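Local coordinates for ESX-5 secretion system protein EccC5 (PDB 6J18), which serves as the ATP-binding motor component of the ESX-5 type VII secretion system, which exports EsxN and several PE_PGRS and PPE proteins, this chain being a C-terminal FtsK/SpoIIIE-type ATPase domain, at residues D166-V169 with A170-E174; D254-L257 with R258-Q262. All coordinates share one frame; numbering follows the deposited sequence.

Contact 1. Residues D166-V169 with A170-E174; sequences DGVV and AMMGE
Val-168 and Met-172 stand one helical turn apart and touch along their flanks. Their side chains lie next to each other and point the same way. The contact is made by one methyl of the valine, CG1, which comes 4.1 Å from CG of Met-172. CG1 of Val-168 is anti to the backbone N (chi1 176°), and this turns it toward the following turn. The methionine CG is anti to its carbonyl carbon, beside the backbone N (chi1 -68°). It therefore also rests on the carbonyl of the earlier turn, with Val-168 O 3.1 Å from Met-172 CG. The end of the thioether leads away from the 166-169 turn. Met-171 behaves differently. It rests through CB on Gly-167 O, at 3.2 Å.

The backbone beneath is regular alpha-helix. The stretch belongs to helix 165-180, which packs against the parallel part of the central sheet of this FtsK-type ATPase domain. Four successive i to i+4 bonds run from Ala-170, Met-171, Met-172 and Gly-173 back to the carbonyls of Asp-166 to Val-169. The bond from Met-172 N to Val-168 O is 2.9 Å long. The one from Gly-173 N to Val-169 O is longer, 3.2 Å, and more bent, at 142°.

Val-168 and Met-171 both reach Val-143 on strand 137-143, and Met-171 also touches Trp-141. Val-168 and Val-169 meet Pro-221, and Met-172 meets Leu-222 and Ala-225, all in loops. Glu-174 touches Trp-141 and forms a salt bridge through OE1 with Arg-160 NE of strand 158-162, linking the helix to the two strands.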
ATOM      1  N   ASP A 166      -6.289  14.951 -14.424  1.00 44.62           N
ATOM      2  CA  ASP A 166      -5.328  16.048 -14.476  1.00 44.93           C
ATOM      3  C   ASP A 166      -4.649  16.248 -13.126  1.00 41.49           C
ATOM      4  O   ASP A 166      -3.470  16.599 -13.060  1.00 41.16           O
ATOM      5  CB  ASP A 166      -6.011  17.345 -14.917  1.00 48.59           C
ATOM      6  CG  ASP A 166      -6.475  17.299 -16.359  1.00 52.65           C
ATOM      7  OD1 ASP A 166      -5.935  16.480 -17.132  1.00 53.85           O
ATOM      8  OD2 ASP A 166      -7.375  18.085 -16.720  1.00 53.94           O
ATOM      9  N   GLY A 167      -5.398  16.015 -12.055  1.00 38.52           N
ATOM     10  CA  GLY A 167      -4.856  16.107 -10.713  1.00 35.94           C
ATOM     11  C   GLY A 167      -3.850  15.006 -10.442  1.00 36.13           C
ATOM     12  O   GLY A 167      -2.833  15.230  -9.786  1.00 35.99           O
ATOM     13  N   VAL A 168      -4.134  13.811 -10.951  1.00 34.74           N
ATOM     14  CA  VAL A 168      -3.233  12.677 -10.783  1.00 33.05           C
ATOM     15  C   VAL A 168      -1.930  12.908 -11.542  1.00 32.60           C
ATOM     16  O   VAL A 168      -0.846  12.705 -10.999  1.00 30.61           O
ATOM     17  CB  VAL A 168      -3.878  11.359 -11.259  1.00 34.50           C
ATOM     18  CG1 VAL A 168      -2.881  10.215 -11.168  1.00 34.62           C
ATOM     19  CG2 VAL A 168      -5.116  11.050 -10.434  1.00 34.30           C
ATOM     20  N   VAL A 169      -2.047  13.344 -12.793  1.00 34.10           N
ATOM     21  CA  VAL A 169      -0.882  13.633 -13.625  1.00 36.27           C
ATOM     22  C   VAL A 169       0.029  14.666 -12.962  1.00 35.37           C
ATOM     23  O   VAL A 169       1.245  14.484 -12.889  1.00 35.36           O
ATOM     24  CB  VAL A 169      -1.301  14.143 -15.022  1.00 38.73           C
ATOM     25  CG1 VAL A 169      -0.116  14.764 -15.749  1.00 40.45           C
ATOM     26  CG2 VAL A 169      -1.914  13.016 -15.841  1.00 39.39           C
ATOM     27  N   ALA A 170      -0.574  15.742 -12.465  1.00 35.11           N
ATOM     28  CA  ALA A 170       0.170  16.810 -11.806  1.00 35.81           C
ATOM     29  C   ALA A 170       0.825  16.330 -10.514  1.00 33.59           C
ATOM     30  O   ALA A 170       1.984  16.648 -10.242  1.00 31.93           O
ATOM     31  CB  ALA A 170      -0.745  17.990 -11.526  1.00 37.38           C
ATOM     32  N   MET A 171       0.078  15.565  -9.721  1.00 31.88           N
ATOM     33  CA  MET A 171       0.578  15.071  -8.443  1.00 31.23           C
ATOM     34  C   MET A 171       1.749  14.111  -8.630  1.00 32.53           C
ATOM     35  O   MET A 171       2.720  14.150  -7.875  1.00 34.71           O
ATOM     36  CB  MET A 171      -0.540  14.379  -7.661  1.00 29.88           C
ATOM     37  CG  MET A 171      -0.133  13.946  -6.262  1.00 28.39           C
ATOM     38  SD  MET A 171      -1.422  13.033  -5.391  1.00 34.44           S
ATOM     39  CE  MET A 171      -1.317  11.453  -6.219  1.00 30.91           C
ATOM     40  N   MET A 172       1.652  13.252  -9.639  1.00 31.46           N
ATOM     41  CA  MET A 172       2.693  12.266  -9.898  1.00 32.75           C
ATOM     42  C   MET A 172       3.977  12.938 -10.375  1.00 33.99           C
ATOM     43  O   MET A 172       5.073  12.418 -10.166  1.00 32.95           O
ATOM     44  CB  MET A 172       2.217  11.237 -10.925  1.00 33.61           C
ATOM     45  CG  MET A 172       1.101  10.333 -10.422  1.00 31.65           C
ATOM     46  SD  MET A 172       1.481   9.558  -8.838  1.00 35.80           S
ATOM     47  CE  MET A 172       2.942   8.633  -9.279  1.00 38.22           C
ATOM     48  N   GLY A 173       3.839  14.095 -11.014  1.00 34.84           N
ATOM     49  CA  GLY A 173       4.990  14.869 -11.439  1.00 36.05           C
ATOM     50  C   GLY A 173       5.733  15.440 -10.247  1.00 35.83           C
ATOM     51  O   GLY A 173       6.964  15.452 -10.214  1.00 34.99           O
ATOM     52  N   GLU A 174       4.975  15.913  -9.261  1.00 35.78           N
ATOM     53  CA  GLU A 174       5.553  16.453  -8.037  1.00 36.42           C
ATOM     54  C   GLU A 174       6.217  15.352  -7.221  1.00 32.97           C
ATOM     55  O   GLU A 174       7.292  15.550  -6.654  1.00 32.34           O
ATOM     56  CB  GLU A 174       4.481  17.153  -7.200  1.00 41.27           C
ATOM     57  CG  GLU A 174       3.833  18.343  -7.887  1.00 49.73           C
ATOM     58  CD  GLU A 174       2.590  18.823  -7.164  1.00 57.56           C
ATOM     59  OE1 GLU A 174       2.234  18.221  -6.129  1.00 59.55           O
ATOM     60  OE2 GLU A 174       1.971  19.804  -7.629  1.00 61.69           O
TER

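Contact 2. Residues D254-L257 with R258-Q262; sequences DPML and RALHQ
The Arg-258 guanidinium folds back over the start of its own helix. Asp-254 O lies over one face, 3.8 Å above the plane and displaced toward the rim. Pro-255 N is met obliquely, with NH2 of Arg-258 at 3.6 Å. The chain runs extended from the backbone and then turns sharply at chi3 (15°), which swings the group back beside the proline. Asp-254 O also accepts from Arg-258 N at 3.0 Å.

Asp-254 is the N-cap. Its OD1 takes two amides on its anti side, Met-256 N at 2.9 Å and Leu-257 N at 3.1 Å, from opposite faces of the carboxylate plane. This double grip fixes the carboxylate against the first turn. Met-256 also crosses Leu-260, four residues on, at an angle, SD of Met-256 lying 4.1 Å from CG of Leu-260.

Those two side chains both rest on Val-239 of strand 237-244. Leu-257 and Leu-260 reach Met-97 of strand 96-100, and Leu-257 also touches Arg-243. Helix 255-262 thus packs on two adjacent parallel strands of the central sheet.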
ATOM      1  N   ASP A 254      -0.566  -2.420 -17.326  1.00 55.29           N
ATOM      2  CA  ASP A 254      -0.288  -1.270 -16.473  1.00 51.77           C
ATOM      3  C   ASP A 254       1.160  -1.328 -15.990  1.00 47.75           C
ATOM      4  O   ASP A 254       1.563  -2.303 -15.355  1.00 44.45           O
ATOM      5  CB  ASP A 254      -1.253  -1.229 -15.286  1.00 51.84           C
ATOM      6  CG  ASP A 254      -1.125   0.043 -14.470  1.00 52.72           C
ATOM      7  OD1 ASP A 254      -0.162   0.154 -13.682  1.00 51.20           O
ATOM      8  OD2 ASP A 254      -1.989   0.933 -14.618  1.00 54.70           O
ATOM      9  N   PRO A 255       1.946  -0.282 -16.292  1.00 46.49           N
ATOM     10  CA  PRO A 255       3.377  -0.258 -15.965  1.00 44.10           C
ATOM     11  C   PRO A 255       3.659  -0.315 -14.464  1.00 40.17           C
ATOM     12  O   PRO A 255       4.711  -0.813 -14.065  1.00 39.66           O
ATOM     13  CB  PRO A 255       3.850   1.076 -16.558  1.00 45.53           C
ATOM     14  CG  PRO A 255       2.623   1.913 -16.648  1.00 46.06           C
ATOM     15  CD  PRO A 255       1.511   0.957 -16.957  1.00 46.94           C
ATOM     16  N   MET A 256       2.735   0.180 -13.647  1.00 38.15           N
ATOM     17  CA  MET A 256       2.918   0.141 -12.198  1.00 34.52           C
ATOM     18  C   MET A 256       2.661  -1.261 -11.652  1.00 34.10           C
ATOM     19  O   MET A 256       3.427  -1.761 -10.832  1.00 34.54           O
ATOM     20  CB  MET A 256       2.003   1.154 -11.507  1.00 31.65           C
ATOM     21  CG  MET A 256       2.074   1.115  -9.984  1.00 27.30           C
ATOM     22  SD  MET A 256       3.748   1.333  -9.339  1.00 34.66           S
ATOM     23  CE  MET A 256       4.009   3.079  -9.640  1.00 34.82           C
ATOM     24  N   LEU A 257       1.584  -1.889 -12.114  1.00 32.43           N
ATOM     25  CA  LEU A 257       1.249  -3.243 -11.684  1.00 32.30           C
ATOM     26  C   LEU A 257       2.314  -4.243 -12.122  1.00 34.71           C
ATOM     27  O   LEU A 257       2.621  -5.195 -11.402  1.00 34.36           O
ATOM     28  CB  LEU A 257      -0.120  -3.658 -12.230  1.00 32.35           C
ATOM     29  CG  LEU A 257      -1.324  -2.852 -11.733  1.00 30.83           C
ATOM     30  CD1 LEU A 257      -2.616  -3.398 -12.325  1.00 31.54           C
ATOM     31  CD2 LEU A 257      -1.382  -2.857 -10.213  1.00 28.90           C
ATOM     32  N   ARG A 258       2.873  -4.022 -13.306  1.00 36.86           N
ATOM     33  CA  ARG A 258       3.949  -4.861 -13.822  1.00 38.29           C
ATOM     34  C   ARG A 258       5.220  -4.697 -12.998  1.00 34.32           C
ATOM     35  O   ARG A 258       5.904  -5.671 -12.690  1.00 33.36           O
ATOM     36  CB  ARG A 258       4.227  -4.524 -15.288  1.00 45.72           C
ATOM     37  CG  ARG A 258       5.456  -5.210 -15.865  1.00 52.55           C
ATOM     38  CD  ARG A 258       5.723  -4.832 -17.327  1.00 60.06           C
ATOM     39  NE  ARG A 258       4.978  -3.656 -17.778  1.00 64.75           N
ATOM     40  CZ  ARG A 258       3.809  -3.698 -18.414  1.00 70.11           C
ATOM     41  NH1 ARG A 258       3.249  -4.862 -18.706  1.00 71.92           N
ATOM     42  NH2 ARG A 258       3.210  -2.571 -18.775  1.00 72.11           N
ATOM     43  N   ALA A 259       5.529  -3.454 -12.648  1.00 32.52           N
ATOM     44  CA  ALA A 259       6.711  -3.153 -11.848  1.00 32.42           C
ATOM     45  C   ALA A 259       6.581  -3.744 -10.448  1.00 31.68           C
ATOM     46  O   ALA A 259       7.559  -4.221  -9.873  1.00 32.74           O
ATOM     47  CB  ALA A 259       6.935  -1.651 -11.771  1.00 31.33           C
ATOM     48  N   LEU A 260       5.368  -3.713  -9.906  1.00 29.25           N
ATOM     49  CA  LEU A 260       5.117  -4.265  -8.582  1.00 28.34           C
ATOM     50  C   LEU A 260       5.242  -5.787  -8.596  1.00 29.81           C
ATOM     51  O   LEU A 260       5.723  -6.385  -7.633  1.00 28.46           O
ATOM     52  CB  LEU A 260       3.736  -3.843  -8.077  1.00 27.06           C
ATOM     53  CG  LEU A 260       3.621  -2.376  -7.652  1.00 26.01           C
ATOM     54  CD1 LEU A 260       2.187  -2.017  -7.298  1.00 23.37           C
ATOM     55  CD2 LEU A 260       4.556  -2.078  -6.487  1.00 24.56           C
ATOM     56  N   HIS A 261       4.816  -6.411  -9.690  1.00 32.71           N
ATOM     57  CA  HIS A 261       4.943  -7.858  -9.831  1.00 35.72           C
ATOM     58  C   HIS A 261       6.408  -8.247  -9.999  1.00 37.90           C
ATOM     59  O   HIS A 261       6.854  -9.262  -9.467  1.00 38.40           O
ATOM     60  CB  HIS A 261       4.119  -8.365 -11.017  1.00 40.31           C
ATOM     61  CG  HIS A 261       4.156  -9.852 -11.186  1.00 45.27           C
ATOM     62  ND1 HIS A 261       4.512 -10.710 -10.166  1.00 46.50           N
ATOM     63  CD2 HIS A 261       3.890 -10.637 -12.257  1.00 48.15           C
ATOM     64  CE1 HIS A 261       4.462 -11.956 -10.602  1.00 48.16           C
ATOM     65  NE2 HIS A 261       4.085 -11.939 -11.868  1.00 49.11           N
ATOM     66  N   GLN A 262       7.151  -7.432 -10.741  1.00 39.67           N
ATOM     67  CA  GLN A 262       8.574  -7.669 -10.947  1.00 43.45           C
ATOM     68  C   GLN A 262       9.349  -7.516  -9.642  1.00 41.78           C
ATOM     69  O   GLN A 262      10.388  -8.146  -9.449  1.00 42.82           O
ATOM     70  CB  GLN A 262       9.133  -6.717 -12.006  1.00 46.73           C
ATOM     71  CG  GLN A 262       9.028  -7.240 -13.430  1.00 52.23           C
ATOM     72  CD  GLN A 262       9.494  -6.228 -14.457  1.00 56.30           C
ATOM     73  OE1 GLN A 262       9.952  -5.139 -14.110  1.00 57.36           O
ATOM     74  NE2 GLN A 262       9.380  -6.584 -15.732  1.00 58.98           N
TER

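Overall arrangement
Contacts 1 and 2 lie in different helices, 165-180 and 255-262, and each spans neighbouring turns of one helix. Their centres are 19 Å apart. Both helices pack on the central sheet, contact 1 over strands 137-143 and 158-162, contact 2 over 96-100 and 237-244. In contact 1 Val-168, Met-171 and Met-172 are buried while Val-169 and Ala-170 are exposed; in contact 2 the capping Asp-254 is buried with Met-256, Leu-257 and Leu-260. Contact 1 is away from the annotated sites; in contact 2 the Leu-257 side chain is about 10 Å from that of Arg-106, a predicted ATP-binding residue. A capping carboxylate and a guanidinium set contact 2 apart from the mainly apolar contact 1.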